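PDB 3CLW: conserved exported protein from Bacteroides fragilis, which is of unknown function but belongs to a family of O-glycosyl hydrolases with a TIM-barrel fold, and so probably hydrolyses glycosidic bonds. Local coordinates for residues Glu422-Ser430 and Val441-Ile452; Ala459-Thr468 and Pro487-Val496. All coordinates share one frame; numbering follows the deposited sequence.

Interaction 1. Residues Glu422-Ser430 and Val441-Ile452; sequences EAATSLMIS and VAINYSKENQVI
Tyr445 swings CG away from its backbone N (chi1 -152°), which lays its ring beside Met428; the methionine, bent at its last torsion (chi3 -88°), brings CE to 4.0 Å from Tyr445 CD1. Met428, on a beta hairpin of antiparallel strands 427-433 and 438-444 (174° between 427-430 and 441-444), and Tyr445, just after its second strand, point the same way. Ala424 O sits over one face of the tyrosine ring, offset toward the rim, 3.7 Å from Tyr445 CD2; this carbonyl also accepts from Arg340, and the phenol hydroxyl bonds to Glu321. Met428 and Ile443 form a hydrogen-bonded pair, and their side chains share a face with Ser430 and Val441, packed against helices 328-347 and 391-400. The other face carries Leu427, Ile429 and Ala442. Here Ile429 extends toward Ile452 of the next strand, tip to tip, with 4.2 Å between their CD1 atoms, while Ile429 CD1 also rests on Ala442 CB. Leu427 CD2 also touches Ile452 CG2. A type I turn from Ala423 to Ser426 leads into strand 427-433, and Ser426 O receives Tyr445 N at 2.6 Å. At the end of the strand, Asn444 holds the following loop: its OD1 takes the hydroxyl of Ser446 on an in-plane lone pair, its ND2 bonds to Glu448 O and Leu486 O, and Ser446 OG accepts from Glu448 N in an ST turn. At the far end a water lies 2.5 Å from Ser430 OG and donates to Val441 O at 2.8 Å; Ser430 OG also bonds to Tyr432.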
loop_
_atom_site.group_PDB
_atom_site.type_symbol
_atom_site.label_atom_id
_atom_site.label_comp_id
_atom_site.label_asym_id
_atom_site.label_seq_id
_atom_site.Cartn_x
_atom_site.Cartn_y
_atom_site.Cartn_z
ATOM N N GLU A 422 -15.209 -6.741 -19.006
ATOM C CA GLU A 422 -16.488 -6.063 -19.099
ATOM C C GLU A 422 -16.841 -5.524 -17.740
ATOM O O GLU A 422 -17.307 -4.397 -17.620
ATOM C CB GLU A 422 -17.583 -6.971 -19.686
ATOM C CG GLU A 422 -17.565 -6.959 -21.229
ATOM C CD GLU A 422 -18.377 -8.088 -21.907
ATOM O OE1 GLU A 422 -18.999 -8.926 -21.181
ATOM O OE2 GLU A 422 -18.365 -8.114 -23.185
ATOM N N ALA A 423 -16.575 -6.319 -16.710
ATOM C CA ALA A 423 -16.786 -5.893 -15.329
ATOM C C ALA A 423 -16.070 -4.577 -15.012
ATOM O O ALA A 423 -16.633 -3.720 -14.336
ATOM C CB ALA A 423 -16.349 -6.974 -14.379
ATOM N N ALA A 424 -14.854 -4.408 -15.536
ATOM C CA ALA A 424 -14.036 -3.214 -15.282
ATOM C C ALA A 424 -14.693 -1.872 -15.668
ATOM O O ALA A 424 -14.318 -0.814 -15.141
ATOM C CB ALA A 424 -12.683 -3.349 -15.952
ATOM N N THR A 425 -15.659 -1.896 -16.585
ATOM C CA THR A 425 -16.316 -0.647 -16.995
ATOM C C THR A 425 -17.777 -0.632 -16.598
ATOM O O THR A 425 -18.488 0.325 -16.903
ATOM C CB THR A 425 -16.191 -0.352 -18.533
ATOM O OG1 THR A 425 -16.611 -1.504 -19.289
ATOM C CG2 THR A 425 -14.765 -0.015 -18.881
ATOM N N SER A 426 -18.233 -1.691 -15.937
ATOM C CA SER A 426 -19.617 -1.750 -15.471
ATOM C C SER A 426 -19.726 -2.012 -13.965
ATOM O O SER A 426 -19.818 -1.062 -13.185
ATOM C CB SER A 426 -20.448 -2.749 -16.299
ATOM O OG SER A 426 -19.958 -4.081 -16.204
ATOM N N LEU A 427 -19.701 -3.279 -13.552
ATOM C CA LEU A 427 -19.985 -3.638 -12.175
ATOM C C LEU A 427 -19.002 -4.686 -11.611
ATOM O O LEU A 427 -18.891 -5.810 -12.143
ATOM C CB LEU A 427 -21.424 -4.122 -12.056
ATOM C CG LEU A 427 -21.892 -4.540 -10.664
ATOM C CD1 LEU A 427 -22.253 -3.325 -9.797
ATOM C CD2 LEU A 427 -23.063 -5.491 -10.753
ATOM N N MET A 428 -18.302 -4.300 -10.537
ATOM C CA MET A 428 -17.279 -5.133 -9.892
ATOM C C MET A 428 -17.724 -5.437 -8.475
ATOM O O MET A 428 -18.161 -4.550 -7.742
ATOM C CB MET A 428 -15.915 -4.426 -9.884
ATOM C CG MET A 428 -15.217 -4.309 -11.255
ATOM S SD MET A 428 -13.844 -3.133 -11.265
ATOM C CE MET A 428 -14.752 -1.664 -11.666
ATOM N N ILE A 429 -17.633 -6.698 -8.080
ATOM C CA ILE A 429 -18.103 -7.087 -6.787
ATOM C C ILE A 429 -17.329 -8.302 -6.306
ATOM O O ILE A 429 -16.987 -9.180 -7.096
ATOM C CB ILE A 429 -19.650 -7.252 -6.796
ATOM C CG1 ILE A 429 -20.172 -7.796 -5.465
ATOM C CG2 ILE A 429 -20.054 -8.142 -7.905
ATOM C CD1 ILE A 429 -21.672 -7.649 -5.314
ATOM N N SER A 430 -17.029 -8.306 -5.001
ATOM C CA SER A 430 -16.183 -9.320 -4.357
ATOM C C SER A 430 -16.673 -9.487 -2.934
ATOM O O SER A 430 -17.310 -8.584 -2.401
ATOM C CB SER A 430 -14.694 -8.891 -4.373
ATOM O OG SER A 430 -14.496 -7.607 -3.762
ATOM N N VAL A 441 -18.339 -5.934 -1.441
ATOM C CA VAL A 441 -18.066 -4.583 -1.903
ATOM C C VAL A 441 -18.332 -4.542 -3.387
ATOM O O VAL A 441 -17.709 -5.279 -4.153
ATOM C CB VAL A 441 -16.606 -4.123 -1.591
ATOM C CG1 VAL A 441 -16.376 -2.692 -2.036
ATOM C CG2 VAL A 441 -16.286 -4.260 -0.112
ATOM N N ALA A 442 -19.274 -3.692 -3.771
ATOM C CA ALA A 442 -19.752 -3.579 -5.128
ATOM C C ALA A 442 -19.413 -2.229 -5.698
ATOM O O ALA A 442 -19.747 -1.194 -5.117
ATOM C CB ALA A 442 -21.259 -3.806 -5.178
ATOM N N ILE A 443 -18.734 -2.225 -6.832
ATOM C CA ILE A 443 -18.474 -0.967 -7.526
ATOM C C ILE A 443 -19.382 -0.856 -8.716
ATOM O O ILE A 443 -19.329 -1.709 -9.610
ATOM C CB ILE A 443 -17.013 -0.843 -8.029
ATOM C CG1 ILE A 443 -16.028 -1.145 -6.899
ATOM C CG2 ILE A 443 -16.776 0.548 -8.661
ATOM C CD1 ILE A 443 -14.612 -1.363 -7.386
ATOM N N ASN A 444 -20.195 0.205 -8.732
ATOM C CA ASN A 444 -20.976 0.551 -9.907
ATOM C C ASN A 444 -20.263 1.613 -10.748
ATOM O O ASN A 444 -20.400 2.829 -10.519
ATOM C CB ASN A 444 -22.393 0.996 -9.533
ATOM C CG ASN A 444 -23.299 1.146 -10.763
ATOM O OD1 ASN A 444 -22.833 1.122 -11.900
ATOM N ND2 ASN A 444 -24.586 1.304 -10.529
ATOM N N TYR A 445 -19.511 1.132 -11.742
ATOM C CA TYR A 445 -18.631 1.992 -12.526
ATOM C C TYR A 445 -19.405 2.667 -13.638
ATOM O O TYR A 445 -18.919 3.632 -14.230
ATOM C CB TYR A 445 -17.463 1.186 -13.109
ATOM C CG TYR A 445 -16.219 2.007 -13.335
ATOM C CD1 TYR A 445 -15.347 2.276 -12.279
ATOM C CD2 TYR A 445 -15.919 2.528 -14.594
ATOM C CE1 TYR A 445 -14.206 3.025 -12.458
ATOM C CE2 TYR A 445 -14.786 3.306 -14.786
ATOM C CZ TYR A 445 -13.922 3.538 -13.704
ATOM O OH TYR A 445 -12.782 4.298 -13.858
ATOM N N SER A 446 -20.600 2.146 -13.930
ATOM C CA SER A 446 -21.417 2.629 -15.044
ATOM C C SER A 446 -22.140 3.910 -14.651
ATOM O O SER A 446 -22.196 4.269 -13.463
ATOM C CB SER A 446 -22.457 1.573 -15.439
ATOM O OG SER A 446 -23.543 1.583 -14.518
ATOM N N LYS A 447 -22.716 4.582 -15.646
ATOM C CA LYS A 447 -23.526 5.785 -15.420
ATOM C C LYS A 447 -25.003 5.497 -15.164
ATOM O O LYS A 447 -25.822 6.429 -15.114
ATOM C CB LYS A 447 -23.400 6.744 -16.596
ATOM C CG LYS A 447 -22.103 7.505 -16.647
ATOM C CD LYS A 447 -21.955 8.191 -17.993
ATOM C CE LYS A 447 -21.241 7.296 -18.996
ATOM N NZ LYS A 447 -20.541 8.130 -20.026
ATOM N N GLU A 448 -25.340 4.229 -14.960
ATOM C CA GLU A 448 -26.715 3.831 -14.701
ATOM C C GLU A 448 -26.855 3.160 -13.343
ATOM O O GLU A 448 -26.054 2.296 -12.987
ATOM C CB GLU A 448 -27.220 2.871 -15.800
ATOM N N ASN A 449 -27.898 3.537 -12.607
ATOM C CA ASN A 449 -28.233 2.886 -11.350
ATOM C C ASN A 449 -28.530 1.426 -11.644
ATOM O O ASN A 449 -29.186 1.115 -12.638
ATOM C CB ASN A 449 -29.443 3.554 -10.665
ATOM C CG ASN A 449 -29.309 5.103 -10.541
ATOM O OD1 ASN A 449 -28.277 5.658 -10.099
ATOM N ND2 ASN A 449 -30.380 5.796 -10.913
ATOM N N GLN A 450 -28.031 0.522 -10.813
ATOM C CA GLN A 450 -28.278 -0.898 -11.032
ATOM C C GLN A 450 -28.931 -1.489 -9.787
ATOM O O GLN A 450 -28.758 -0.964 -8.692
ATOM C CB GLN A 450 -26.981 -1.622 -11.420
ATOM N N VAL A 451 -29.734 -2.536 -9.967
ATOM C CA VAL A 451 -30.359 -3.238 -8.844
ATOM C C VAL A 451 -29.819 -4.655 -8.847
ATOM O O VAL A 451 -29.692 -5.268 -9.912
ATOM C CB VAL A 451 -31.908 -3.264 -8.925
ATOM C CG1 VAL A 451 -32.507 -3.964 -7.705
ATOM C CG2 VAL A 451 -32.478 -1.848 -9.020
ATOM N N ILE A 452 -29.470 -5.165 -7.667
ATOM C CA ILE A 452 -28.924 -6.516 -7.564
ATOM C C ILE A 452 -29.625 -7.341 -6.497
ATOM O O ILE A 452 -30.261 -6.796 -5.601
ATOM C CB ILE A 452 -27.375 -6.523 -7.327
ATOM C CG1 ILE A 452 -27.014 -5.979 -5.938
ATOM C CG2 ILE A 452 -26.626 -5.750 -8.429
ATOM C CD1 ILE A 452 -25.659 -6.466 -5.436
HETATM O O HOH W 1 -15.032 -5.521 -4.969
#

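Interaction 2. Residues Ala459-Thr468 and Pro487-Val496; sequences AQKGKVYLTT and PARSVATIVV
The ring of Tyr465 meets Thr493 O at its edge, near the ring plane, with CD2 3.7 Å from that oxygen, while Val495 CG2 approaches Tyr465 CE2 obliquely at 3.9 Å. With CG turned away from the carbonyl carbon, the tyrosine reaches over the neighbouring strand toward Val495; its ring also meets those of Phe402 and Tyr475, with planes inclined at about 40° and 35°. Strands 461-467 and 490-495 form an antiparallel pair. Lys463 with Val495, Tyr465 with Thr493, and Thr467 with Val491 are the hydrogen-bonded pairs, each closed by two backbone bonds; the straightest, Thr467 N to Val491 O at 3.0 Å, has an angle of 175° at the hydrogen.

On the opposite face Val464 and Ile494 lie side by side, and Leu466 sends one branch to each of two partners: CD1 packs on Ala492 CB, and CD2 reaches Pro487 CG at 3.8 Å. Thr468 CG2 lies 3.8 Å from Ser490 CB. Ser490 OG donates to Pro487 O at 2.7 Å, tying the start of the strand to the preceding turn. At the other end Gly462 passes close to Val495 O, and Ala459 CB touches Val496 CG1 at 3.6 Å.

The hydroxyls of Thr467 and Thr493 both bond to Asn398 of helix 391-400: Thr467 OG1 to Asn398 ND2, and Thr493 OG1 to its backbone O. That helix covers Thr467 and Val491, strand 474-480 pairs along the far edge of 461-467, and strand 438-444 flanks 490-495 on its other edge.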
loop_
_atom_site.group_PDB
_atom_site.type_symbol
_atom_site.label_atom_id
_atom_site.label_comp_id
_atom_site.label_asym_id
_atom_site.label_seq_id
_atom_site.Cartn_x
_atom_site.Cartn_y
_atom_site.Cartn_z
ATOM N N ALA A 459 -29.641 -15.627 4.568
ATOM C CA ALA A 459 -29.738 -14.239 5.006
ATOM C C ALA A 459 -30.673 -13.401 4.137
ATOM O O ALA A 459 -30.689 -13.525 2.904
ATOM C CB ALA A 459 -28.354 -13.608 5.058
ATOM N N GLN A 460 -31.420 -12.533 4.817
ATOM C CA GLN A 460 -32.405 -11.650 4.212
ATOM C C GLN A 460 -31.931 -10.188 4.147
ATOM O O GLN A 460 -32.291 -9.457 3.205
ATOM C CB GLN A 460 -33.714 -11.733 5.017
ATOM N N LYS A 461 -31.142 -9.756 5.140
ATOM C CA LYS A 461 -30.693 -8.358 5.190
ATOM C C LYS A 461 -29.193 -8.137 5.453
ATOM O O LYS A 461 -28.497 -9.008 6.012
ATOM C CB LYS A 461 -31.522 -7.540 6.184
ATOM C CG LYS A 461 -31.456 -8.032 7.605
ATOM C CD LYS A 461 -32.410 -7.238 8.486
ATOM C CE LYS A 461 -32.524 -7.813 9.915
ATOM N NZ LYS A 461 -31.232 -7.766 10.675
ATOM N N GLY A 462 -28.724 -6.960 5.033
ATOM C CA GLY A 462 -27.400 -6.465 5.367
ATOM C C GLY A 462 -27.352 -4.958 5.547
ATOM O O GLY A 462 -28.171 -4.232 5.002
ATOM N N LYS A 463 -26.384 -4.493 6.326
ATOM C CA LYS A 463 -26.107 -3.072 6.461
ATOM C C LYS A 463 -25.365 -2.550 5.245
ATOM O O LYS A 463 -24.435 -3.189 4.735
ATOM C CB LYS A 463 -25.334 -2.806 7.747
ATOM C CG LYS A 463 -26.196 -3.037 8.964
ATOM C CD LYS A 463 -25.429 -2.937 10.277
ATOM C CE LYS A 463 -26.387 -3.114 11.431
ATOM N NZ LYS A 463 -25.768 -2.741 12.719
ATOM N N VAL A 464 -25.809 -1.403 4.753
ATOM C CA VAL A 464 -25.242 -0.850 3.551
ATOM C C VAL A 464 -24.515 0.445 3.894
ATOM O O VAL A 464 -25.026 1.279 4.674
ATOM C CB VAL A 464 -26.322 -0.617 2.477
ATOM C CG1 VAL A 464 -25.772 0.167 1.302
ATOM C CG2 VAL A 464 -26.908 -1.934 2.025
ATOM N N TYR A 465 -23.313 0.580 3.314
ATOM C CA TYR A 465 -22.455 1.761 3.448
ATOM C C TYR A 465 -22.059 2.205 2.057
ATOM O O TYR A 465 -21.603 1.393 1.252
ATOM C CB TYR A 465 -21.235 1.415 4.279
ATOM C CG TYR A 465 -21.572 0.847 5.630
ATOM C CD1 TYR A 465 -21.681 1.681 6.758
ATOM C CD2 TYR A 465 -21.791 -0.526 5.804
ATOM C CE1 TYR A 465 -21.992 1.140 8.025
ATOM C CE2 TYR A 465 -22.091 -1.063 7.059
ATOM C CZ TYR A 465 -22.206 -0.229 8.158
ATOM O OH TYR A 465 -22.504 -0.758 9.408
ATOM N N LEU A 466 -22.230 3.492 1.772
ATOM C CA LEU A 466 -22.246 4.002 0.404
ATOM C C LEU A 466 -21.387 5.249 0.203
ATOM O O LEU A 466 -21.508 6.221 0.972
ATOM C CB LEU A 466 -23.691 4.320 0.022
ATOM C CG LEU A 466 -24.127 4.490 -1.426
ATOM C CD1 LEU A 466 -23.826 3.226 -2.201
ATOM C CD2 LEU A 466 -25.615 4.765 -1.484
ATOM N N THR A 467 -20.523 5.185 -0.824
ATOM C CA THR A 467 -19.689 6.299 -1.283
ATOM C C THR A 467 -20.083 6.721 -2.713
ATOM O O THR A 467 -20.074 5.925 -3.647
ATOM C CB THR A 467 -18.177 5.943 -1.250
ATOM O OG1 THR A 467 -17.807 5.549 0.068
ATOM C CG2 THR A 467 -17.316 7.147 -1.654
ATOM N N THR A 468 -20.453 7.984 -2.861
ATOM C CA THR A 468 -20.818 8.532 -4.148
ATOM C C THR A 468 -20.204 9.923 -4.274
ATOM O O THR A 468 -19.411 10.357 -3.414
ATOM C CB THR A 468 -22.352 8.689 -4.284
ATOM O OG1 THR A 468 -22.803 9.661 -3.335
ATOM C CG2 THR A 468 -23.059 7.384 -4.048
ATOM N N PRO A 487 -26.354 2.922 -6.785
ATOM C CA PRO A 487 -26.378 4.166 -7.573
ATOM C C PRO A 487 -25.303 4.120 -8.641
ATOM O O PRO A 487 -24.291 3.437 -8.460
ATOM C CB PRO A 487 -26.039 5.249 -6.539
ATOM C CG PRO A 487 -26.343 4.607 -5.202
ATOM C CD PRO A 487 -25.983 3.168 -5.380
ATOM N N ALA A 488 -25.529 4.800 -9.758
ATOM C CA ALA A 488 -24.490 4.953 -10.768
ATOM C C ALA A 488 -23.294 5.606 -10.102
ATOM O O ALA A 488 -23.468 6.430 -9.204
ATOM C CB ALA A 488 -24.975 5.830 -11.873
ATOM N N ARG A 489 -22.094 5.214 -10.520
ATOM C CA ARG A 489 -20.847 5.835 -10.063
ATOM C C ARG A 489 -20.630 5.817 -8.512
ATOM O O ARG A 489 -20.295 6.841 -7.875
ATOM C CB ARG A 489 -20.719 7.231 -10.682
ATOM C CG ARG A 489 -20.852 7.221 -12.216
ATOM C CD ARG A 489 -19.703 6.439 -12.858
ATOM N NE ARG A 489 -18.473 7.222 -12.814
ATOM C CZ ARG A 489 -17.261 6.761 -13.100
ATOM N NH1 ARG A 489 -17.093 5.499 -13.467
ATOM N NH2 ARG A 489 -16.209 7.575 -13.009
ATOM N N SER A 490 -20.794 4.623 -7.940
ATOM C CA SER A 490 -20.774 4.431 -6.498
ATOM C C SER A 490 -19.984 3.208 -6.085
ATOM O O SER A 490 -19.803 2.289 -6.887
ATOM C CB SER A 490 -22.200 4.242 -5.997
ATOM O OG SER A 490 -22.714 2.964 -6.352
ATOM N N VAL A 491 -19.545 3.191 -4.823
ATOM C CA VAL A 491 -19.073 1.976 -4.178
ATOM C C VAL A 491 -19.948 1.670 -2.970
ATOM O O VAL A 491 -20.183 2.536 -2.139
ATOM C CB VAL A 491 -17.603 2.091 -3.733
ATOM C CG1 VAL A 491 -17.072 0.717 -3.367
ATOM C CG2 VAL A 491 -16.769 2.702 -4.829
ATOM N N ALA A 492 -20.459 0.451 -2.884
ATOM C CA ALA A 492 -21.281 0.032 -1.724
ATOM C C ALA A 492 -20.605 -1.103 -1.009
ATOM O O ALA A 492 -20.097 -2.017 -1.651
ATOM C CB ALA A 492 -22.671 -0.412 -2.161
ATOM N N THR A 493 -20.568 -1.026 0.314
ATOM C CA THR A 493 -20.242 -2.188 1.115
ATOM C C THR A 493 -21.507 -2.695 1.788
ATOM O O THR A 493 -22.252 -1.903 2.384
ATOM C CB THR A 493 -19.187 -1.881 2.137
ATOM O OG1 THR A 493 -18.064 -1.368 1.428
ATOM C CG2 THR A 493 -18.767 -3.164 2.887
ATOM N N ILE A 494 -21.722 -4.017 1.658
ATOM C CA ILE A 494 -22.853 -4.714 2.239
ATOM C C ILE A 494 -22.356 -5.737 3.249
ATOM O O ILE A 494 -21.611 -6.674 2.902
ATOM C CB ILE A 494 -23.742 -5.382 1.139
ATOM C CG1 ILE A 494 -24.240 -4.338 0.110
ATOM C CG2 ILE A 494 -24.918 -6.123 1.772
ATOM C CD1 ILE A 494 -23.498 -4.356 -1.224
ATOM N N VAL A 495 -22.765 -5.552 4.503
ATOM C CA VAL A 495 -22.302 -6.399 5.608
ATOM C C VAL A 495 -23.425 -7.280 6.137
ATOM O O VAL A 495 -24.451 -6.770 6.586
ATOM C CB VAL A 495 -21.744 -5.555 6.795
ATOM C CG1 VAL A 495 -21.206 -6.464 7.874
ATOM C CG2 VAL A 495 -20.671 -4.589 6.322
ATOM N N VAL A 496 -23.208 -8.595 6.139
ATOM C CA VAL A 496 -24.264 -9.553 6.520
ATOM C C VAL A 496 -24.082 -10.184 7.913
ATOM O O VAL A 496 -22.993 -10.674 8.224
ATOM C CB VAL A 496 -24.444 -10.625 5.433
ATOM C CG1 VAL A 496 -25.426 -11.707 5.888
ATOM C CG2 VAL A 496 -24.915 -9.956 4.130
#

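Interactions 1 and 2 are neighbouring strand pairs, their centres about 12 Å apart, joined where strand 438-444 of the first runs antiparallel to strand 490-495 of the second. Asn444 N lies 2.8 Å from Ser490 O, a probable hydrogen bond at the seam, and Arg489 and Ser490 both face Asn444 in a G1 beta bulge. Arg489 NH1 reaches Tyr445 O at 2.7 Å, and its guanidinium makes a cation-pi contact with the Tyr445 ring, so the loop of interaction 1 is gripped from interaction 2. Helix 391-400 packs on both contacts, touching Val441 and Ile443 in one and Thr467 and Val491 in the other.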